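PDB 3TGH: glideosome-associated protein 50, which forms part of the glideosome and probably anchors this motor complex to the parasite's inner membrane complex for gliding motility and host cell invasion. Local coordinates for residues G10-D15 against I38-S43; G197-Y202 against S231-N236; Y206-S211 against G258-K263. All coordinates share one frame; numbering follows the deposited sequence.

Contact 1 (G10-D15 against I38-S43); sequences GDWGKD and IVSPGS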
# COMPACT_ATOMS: atom_id res chain seq x y z
N GLY A 10 -3.19 -4.98 5.24
CA GLY A 10 -3.28 -5.76 3.99
C GLY A 10 -4.04 -7.06 4.12
O GLY A 10 -4.03 -7.69 5.17
N ASP A 11 -4.73 -7.45 3.04
CA ASP A 11 -5.41 -8.75 2.96
C ASP A 11 -6.35 -8.98 4.14
O ASP A 11 -6.37 -10.04 4.77
CB ASP A 11 -4.36 -9.85 2.85
CG ASP A 11 -3.52 -9.72 1.59
OD1 ASP A 11 -4.01 -10.13 0.51
OD2 ASP A 11 -2.39 -9.21 1.66
N TRP A 12 -7.16 -7.96 4.38
CA TRP A 12 -7.89 -7.77 5.64
C TRP A 12 -9.35 -8.25 5.57
O TRP A 12 -9.99 -8.48 6.60
CB TRP A 12 -7.83 -6.28 6.03
CG TRP A 12 -8.19 -5.38 4.88
CD1 TRP A 12 -7.33 -4.72 4.06
CD2 TRP A 12 -9.51 -5.09 4.40
NE1 TRP A 12 -8.02 -4.03 3.09
CE2 TRP A 12 -9.37 -4.23 3.29
CE3 TRP A 12 -10.80 -5.46 4.80
CZ2 TRP A 12 -10.46 -3.76 2.57
CZ3 TRP A 12 -11.89 -4.97 4.09
CH2 TRP A 12 -11.71 -4.14 2.98
N GLY A 13 -9.87 -8.42 4.36
CA GLY A 13 -11.30 -8.68 4.17
C GLY A 13 -11.74 -10.12 4.23
O GLY A 13 -12.03 -10.73 3.20
N LYS A 14 -11.80 -10.65 5.45
CA LYS A 14 -12.31 -12.00 5.70
C LYS A 14 -12.82 -12.07 7.14
O LYS A 14 -12.19 -11.54 8.05
CB LYS A 14 -11.20 -13.03 5.49
CG LYS A 14 -11.70 -14.48 5.53
CD LYS A 14 -10.59 -15.48 5.26
CE LYS A 14 -11.13 -16.91 5.28
NZ LYS A 14 -10.07 -17.92 4.99
N ASP A 15 -13.97 -12.71 7.33
CA ASP A 15 -14.56 -12.82 8.66
C ASP A 15 -13.85 -13.91 9.46
O ASP A 15 -14.20 -15.09 9.38
CB ASP A 15 -16.07 -13.10 8.56
CG ASP A 15 -16.76 -13.16 9.92
OD1 ASP A 15 -16.25 -12.57 10.90
OD2 ASP A 15 -17.82 -13.81 10.00
N ILE A 38 -4.65 5.80 5.91
CA ILE A 38 -4.36 4.37 5.84
C ILE A 38 -4.04 4.03 4.39
O ILE A 38 -4.68 4.55 3.46
CB ILE A 38 -5.56 3.53 6.32
CG1 ILE A 38 -5.94 3.90 7.77
CG2 ILE A 38 -5.28 2.04 6.20
CD1 ILE A 38 -7.40 3.59 8.11
N VAL A 39 -3.07 3.14 4.18
CA VAL A 39 -2.86 2.53 2.88
C VAL A 39 -3.11 1.04 3.03
O VAL A 39 -2.89 0.46 4.10
CB VAL A 39 -1.43 2.76 2.31
CG1 VAL A 39 -1.13 4.26 2.18
CG2 VAL A 39 -0.36 2.06 3.16
N SER A 40 -3.57 0.40 1.96
CA SER A 40 -3.88 -1.03 2.00
C SER A 40 -3.19 -1.81 0.90
O SER A 40 -3.66 -1.82 -0.24
CB SER A 40 -5.39 -1.23 1.92
OG SER A 40 -5.72 -2.61 2.00
N PRO A 41 -2.05 -2.46 1.22
CA PRO A 41 -1.41 -3.35 0.27
C PRO A 41 -2.16 -4.67 0.19
O PRO A 41 -3.19 -4.86 0.84
CB PRO A 41 -0.01 -3.52 0.86
CG PRO A 41 -0.22 -3.47 2.31
CD PRO A 41 -1.33 -2.45 2.51
N GLY A 42 -1.67 -5.58 -0.63
CA GLY A 42 -2.30 -6.88 -0.78
C GLY A 42 -3.67 -6.79 -1.42
O GLY A 42 -3.97 -5.85 -2.15
N SER A 43 -4.50 -7.79 -1.15
CA SER A 43 -5.90 -7.77 -1.57
C SER A 43 -6.75 -7.04 -0.54
O SER A 43 -6.33 -6.82 0.60
CB SER A 43 -6.42 -9.19 -1.77
OG SER A 43 -5.80 -9.82 -2.88
O HOH W 1 -3.46 -10.76 -2.15
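Asp11 sets its carboxylate against the bend Pro41-Gly42-Ser43, and Ser43 N donates to Asp11 OD1 at 2.9 Å. The bond is nearly straight, 165° at the hydrogen, but the donor stands above the carboxylate plane. With CG beside the backbone N of Asp11 (chi1 -62°), the carboxylate lies against Gly42 and Ser43. The other oxygen, Asp11 OD2, packs on Gly42 CA at 3.4 Å, an approach made possible by the bare alpha carbon there. Water 1 closes a small ring: it donates to Asp11 OD1 at 2.8 Å and accepts from Ser43 OG, giving OD1 two donors. The backbone answers in the reverse sense, with a weak hydrogen bond from Asp11 N to Ser43 O (3.0 Å). Next to it Gly10 CA makes a CA-H...O contact with Pro41 O at 3.3 Å.

Further back, toward the strand, the Trp12 indole offers its NE1 edge to Ser40. NE1 donates to Ser40 OG at 2.9 Å, with the oxygen almost in the ring plane and the bond bent at 135°. Ser40 OG is hydrogen-bonded to Leu9 O as well.

Outside the pair, Asp11 OD2 accepts from His233 N, Ser43 OG is hydrogen-bonded to Arg83 N, and Phe45 meets the Trp12 ring edge-to-face. The whole contact is buried.

Strands 4-8 and 37-40 are parallel neighbours joined through helix 17-32, a beta-alpha-beta crossover; 10-15 follows strand 4-8, while 38-43 runs from the end of strand 37-40 into the bend after it. Gly10-Asp11-Trp12-Gly13 is the GDxG signature of the purple acid phosphatase family, whose aspartate is a metal ligand in active members; here its carboxylate is tied to protein and water.

Contact 2 (G197-Y202 against S231-N236); sequences GDQPIY and SGHDNN. With CO (cobalt (II) ion), chain G.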
# COMPACT_ATOMS: atom_id res chain seq x y z
N GLY A 197 1.56 -2.05 -3.24
CA GLY A 197 1.02 -3.01 -4.19
C GLY A 197 0.61 -4.30 -3.52
O GLY A 197 0.65 -4.41 -2.28
N ASP A 198 0.23 -5.28 -4.33
CA ASP A 198 -0.20 -6.59 -3.81
C ASP A 198 0.99 -7.56 -3.68
O ASP A 198 1.37 -7.95 -2.57
CB ASP A 198 -1.31 -7.17 -4.70
CG ASP A 198 -1.67 -8.60 -4.33
OD1 ASP A 198 -1.69 -8.92 -3.13
OD2 ASP A 198 -1.95 -9.39 -5.25
N GLN A 199 1.58 -7.94 -4.81
CA GLN A 199 2.63 -8.95 -4.85
C GLN A 199 4.01 -8.39 -4.46
O GLN A 199 4.49 -7.42 -5.07
CB GLN A 199 2.68 -9.57 -6.26
CG GLN A 199 3.84 -10.52 -6.51
CD GLN A 199 3.77 -11.77 -5.67
OE1 GLN A 199 2.77 -12.49 -5.69
NE2 GLN A 199 4.85 -12.05 -4.93
N PRO A 200 4.67 -9.00 -3.46
CA PRO A 200 6.05 -8.60 -3.15
C PRO A 200 7.06 -8.98 -4.23
O PRO A 200 6.88 -9.98 -4.93
CB PRO A 200 6.38 -9.36 -1.86
CG PRO A 200 5.32 -10.37 -1.70
CD PRO A 200 4.13 -9.94 -2.47
N ILE A 201 8.12 -8.18 -4.33
CA ILE A 201 9.28 -8.52 -5.12
C ILE A 201 10.09 -9.57 -4.34
O ILE A 201 10.48 -10.60 -4.90
CB ILE A 201 10.16 -7.29 -5.38
CG1 ILE A 201 9.41 -6.29 -6.26
CG2 ILE A 201 11.50 -7.70 -6.02
CD1 ILE A 201 10.03 -4.89 -6.28
N TYR A 202 10.33 -9.29 -3.06
CA TYR A 202 11.10 -10.18 -2.19
C TYR A 202 10.25 -10.57 -1.00
O TYR A 202 9.60 -9.71 -0.39
CB TYR A 202 12.36 -9.48 -1.69
CG TYR A 202 13.38 -9.14 -2.76
CD1 TYR A 202 13.79 -10.09 -3.69
CD2 TYR A 202 13.96 -7.88 -2.81
CE1 TYR A 202 14.74 -9.78 -4.66
CE2 TYR A 202 14.91 -7.56 -3.77
CZ TYR A 202 15.30 -8.51 -4.68
OH TYR A 202 16.23 -8.18 -5.63
N SER A 231 3.95 -4.28 0.37
CA SER A 231 3.12 -5.25 -0.32
C SER A 231 2.40 -6.14 0.69
O SER A 231 2.58 -6.01 1.90
CB SER A 231 3.99 -6.09 -1.26
OG SER A 231 5.01 -6.74 -0.54
N GLY A 232 1.54 -7.01 0.17
CA GLY A 232 0.78 -7.94 0.99
C GLY A 232 0.91 -9.31 0.36
O GLY A 232 2.02 -9.78 0.14
N HIS A 233 -0.23 -9.93 0.07
CA HIS A 233 -0.31 -11.19 -0.67
C HIS A 233 0.11 -12.38 0.17
O HIS A 233 -0.68 -13.30 0.38
CB HIS A 233 0.51 -11.13 -1.96
CG HIS A 233 0.12 -12.19 -2.95
ND1 HIS A 233 -0.78 -11.96 -3.96
CD2 HIS A 233 0.50 -13.48 -3.06
CE1 HIS A 233 -0.93 -13.07 -4.67
NE2 HIS A 233 -0.17 -14.01 -4.13
N ASP A 234 1.35 -12.37 0.64
CA ASP A 234 1.80 -13.33 1.63
C ASP A 234 1.28 -12.89 3.00
O ASP A 234 1.43 -11.74 3.40
CB ASP A 234 3.32 -13.44 1.62
CG ASP A 234 3.84 -14.13 0.37
OD1 ASP A 234 3.13 -15.00 -0.17
OD2 ASP A 234 4.97 -13.82 -0.08
N ASN A 235 0.64 -13.82 3.71
CA ASN A 235 -0.08 -13.51 4.94
C ASN A 235 0.84 -13.53 6.15
O ASN A 235 0.74 -14.40 7.02
CB ASN A 235 -1.28 -14.44 5.13
CG ASN A 235 -2.23 -14.40 3.95
OD1 ASN A 235 -2.63 -15.44 3.44
ND2 ASN A 235 -2.58 -13.19 3.50
N ASN A 236 1.75 -12.56 6.17
CA ASN A 236 2.73 -12.42 7.23
C ASN A 236 3.23 -10.99 7.26
O ASN A 236 2.81 -10.15 6.43
CB ASN A 236 3.89 -13.41 7.03
CG ASN A 236 4.62 -13.22 5.71
OD1 ASN A 236 4.38 -13.95 4.75
ND2 ASN A 236 5.50 -12.23 5.66
CO CO G . 0.32 -15.84 -5.23
O HOH W 2 2.47 -15.07 -5.96
O HOH W 3 -1.59 -16.47 -5.21
O HOH W 4 -0.54 -14.93 -7.33
O HOH W 5 1.03 -17.00 -3.38
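The His233 imidazole carries Gln199 OE1 over the centre of one face, 3.6 Å above its plane, while the Asp198 carboxylate lies at the ring edge with its plane turned 47° from the ring. His233 ND1 donates to Asp198 OD2 at 3.1 Å on the syn side, somewhat out of the carboxylate plane, and more weakly to OD1. The other ring nitrogen, His233 NE2, binds the cobalt ion at 2.2 Å, and four waters complete its modelled shell. The Gln199 chain bends at chi2 (65°), turning CD toward the ring; OE1 also accepts from water 2, a cobalt ligand, and NE2 donates to Pro200 O.

Next to the ring the two backbones are tied: Gly232 N donates to Asp198 O at 2.9 Å. Pro200 packs alongside, its CB 3.2 Å from Ser231 OG and its CD against Gly232 O. Thr82 N gives Asp198 OD2 a second donor, which helps position the carboxylate against the histidine.

Both segments lie at the ends of neighbouring parallel strands, 192-196 and 228-231. Gly232-His233-Asp234-Asn235 corresponds to the GHxH motif of purple acid phosphatases, with Asn235 in place of the second histidine; His233, an observed metal ligand, is backed by a His-carboxylate hydrogen bond.

Contact 3 (Y206-S211 against G258-K263); sequences YSRGSS and GKSGMK
Arg208 bridges to Ser260 and Met262 from an ST turn, in which Ser207 OG accepts from Gly209 N at 3.1 Å. The turn belongs to the loop that leads from strand 192-196 to helix 211-216, and Ser210 takes the N-cap position of that helix. Across from it, residues 258-263 form part of the loop between strands 245-250 and 267-271. All six touching residues are exposed, so this is a thin surface bridge, carried largely by one long side chain near the rim of the cobalt site; the nearest atom of the Tyr206 side chain is about 6 Å from the cobalt ion.

The Arg208 side chain folds at chi2 (-80°), which turns CD aside. The guanidinium then meets the opposite loop with its edge. The main acceptor is a backbone oxygen: Arg208 NH1 donates to Met262 O at 2.6 Å, a short bond that comes in close to the line of the C=O group. Arg208 NH2 reaches the same oxygen at 2.9 Å, but this second bond is weak, so the two nitrogens grip Met262 O as an uneven fork. The positive group meets the negative end of a peptide dipole.

Ser260 adds a little more. Its CB points toward the other loop, and OG stands near the plane of the guanidinium. Behind the turn, Ser207 OG is also hydrogen-bonded to Asp234 OD2 and to Gln199 NE2, which ties the arginine's loop to the metal-site loops. At the edge of the fork, Arg208 NH2 makes a long, weak hydrogen bond to Ser260 OG at 3.4 Å.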
# COMPACT_ATOMS: atom_id res chain seq x y z
N TYR A 206 4.98 -17.36 1.57
CA TYR A 206 4.57 -18.46 0.67
C TYR A 206 4.94 -18.26 -0.80
O TYR A 206 5.46 -19.18 -1.44
CB TYR A 206 3.07 -18.72 0.80
CG TYR A 206 2.60 -19.92 0.02
CD1 TYR A 206 2.95 -21.21 0.40
CD2 TYR A 206 1.81 -19.77 -1.12
CE1 TYR A 206 2.52 -22.33 -0.32
CE2 TYR A 206 1.38 -20.88 -1.85
CZ TYR A 206 1.74 -22.15 -1.44
OH TYR A 206 1.31 -23.24 -2.16
N SER A 207 4.68 -17.08 -1.33
CA SER A 207 4.95 -16.80 -2.75
C SER A 207 6.45 -16.82 -3.08
O SER A 207 6.82 -17.04 -4.22
CB SER A 207 4.36 -15.45 -3.16
OG SER A 207 5.17 -14.37 -2.72
N ARG A 208 7.28 -16.55 -2.08
CA ARG A 208 8.73 -16.39 -2.24
C ARG A 208 9.13 -15.20 -3.12
O ARG A 208 10.26 -15.13 -3.62
CB ARG A 208 9.38 -17.70 -2.74
CG ARG A 208 9.47 -18.75 -1.66
CD ARG A 208 10.66 -18.46 -0.75
NE ARG A 208 10.46 -18.94 0.61
CZ ARG A 208 11.32 -18.73 1.61
NH1 ARG A 208 12.44 -18.04 1.40
NH2 ARG A 208 11.06 -19.21 2.82
N GLY A 209 8.23 -14.23 -3.28
CA GLY A 209 8.50 -13.06 -4.11
C GLY A 209 8.16 -13.29 -5.56
O GLY A 209 7.44 -14.23 -5.90
N SER A 210 8.71 -12.43 -6.41
CA SER A 210 8.44 -12.46 -7.85
C SER A 210 9.70 -12.08 -8.63
O SER A 210 10.09 -10.91 -8.64
CB SER A 210 7.31 -11.48 -8.18
OG SER A 210 7.08 -11.43 -9.57
N SER A 211 10.32 -13.06 -9.30
CA SER A 211 11.47 -12.76 -10.16
C SER A 211 11.08 -11.83 -11.31
O SER A 211 11.87 -11.00 -11.75
CB SER A 211 12.13 -14.05 -10.68
OG SER A 211 11.21 -14.86 -11.40
N GLY A 258 2.22 -19.60 8.30
CA GLY A 258 3.37 -19.74 9.20
C GLY A 258 4.71 -19.25 8.70
O GLY A 258 4.78 -18.49 7.74
N LYS A 259 5.79 -19.71 9.34
CA LYS A 259 7.12 -19.14 9.09
C LYS A 259 7.74 -19.46 7.71
O LYS A 259 8.69 -18.79 7.29
CB LYS A 259 8.10 -19.51 10.22
CG LYS A 259 8.36 -18.37 11.22
CD LYS A 259 7.10 -17.92 11.98
CE LYS A 259 7.41 -16.72 12.86
NZ LYS A 259 6.19 -16.08 13.42
N SER A 260 7.20 -20.47 7.02
CA SER A 260 7.70 -20.90 5.71
C SER A 260 9.08 -21.54 5.84
O SER A 260 9.52 -21.86 6.95
CB SER A 260 7.73 -19.73 4.71
OG SER A 260 7.90 -20.20 3.39
N GLY A 261 9.77 -21.73 4.71
CA GLY A 261 11.10 -22.33 4.70
C GLY A 261 12.20 -21.40 5.17
O GLY A 261 12.05 -20.70 6.18
N MET A 262 13.32 -21.38 4.44
CA MET A 262 14.50 -20.60 4.83
C MET A 262 14.31 -19.11 4.54
O MET A 262 13.90 -18.74 3.44
CB MET A 262 15.74 -21.13 4.11
CG MET A 262 16.05 -22.61 4.39
SD MET A 262 17.43 -23.27 3.43
CE MET A 262 17.39 -25.00 3.91
N LYS A 263 14.61 -18.26 5.53
CA LYS A 263 14.42 -16.82 5.40
C LYS A 263 15.29 -16.23 4.29
O LYS A 263 16.39 -16.72 4.03
CB LYS A 263 14.76 -16.10 6.71
CG LYS A 263 13.97 -16.54 7.94
CD LYS A 263 12.50 -16.15 7.85
CE LYS A 263 11.73 -16.65 9.07
NZ LYS A 263 12.26 -16.09 10.34

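From the N terminus, contact 1 closes first, joining the ends of strands 4-8 and 37-40 across helix 17-32 in one mixed sheet. It is complete before contact 2 opens after strand 192-196 of the second sheet. Contact 2 and contact 3 cross: 206-211 begins inside the loop that 231-236 closes, and its partner 258-263 comes later, before strand 267-271. Contacts 1 and 2 meet directly: Gly42 N lies 3.1 Å from Gly197 O, joining loops at the ends of the two sheets, and near the metal-binding histidine Asp11 OD2 and His233 N are 2.8 Å apart. Contact 3 touches contact 2 through Ser210 N and Ile201 O, 3.0 Å apart, and extends the loops outward to the surface.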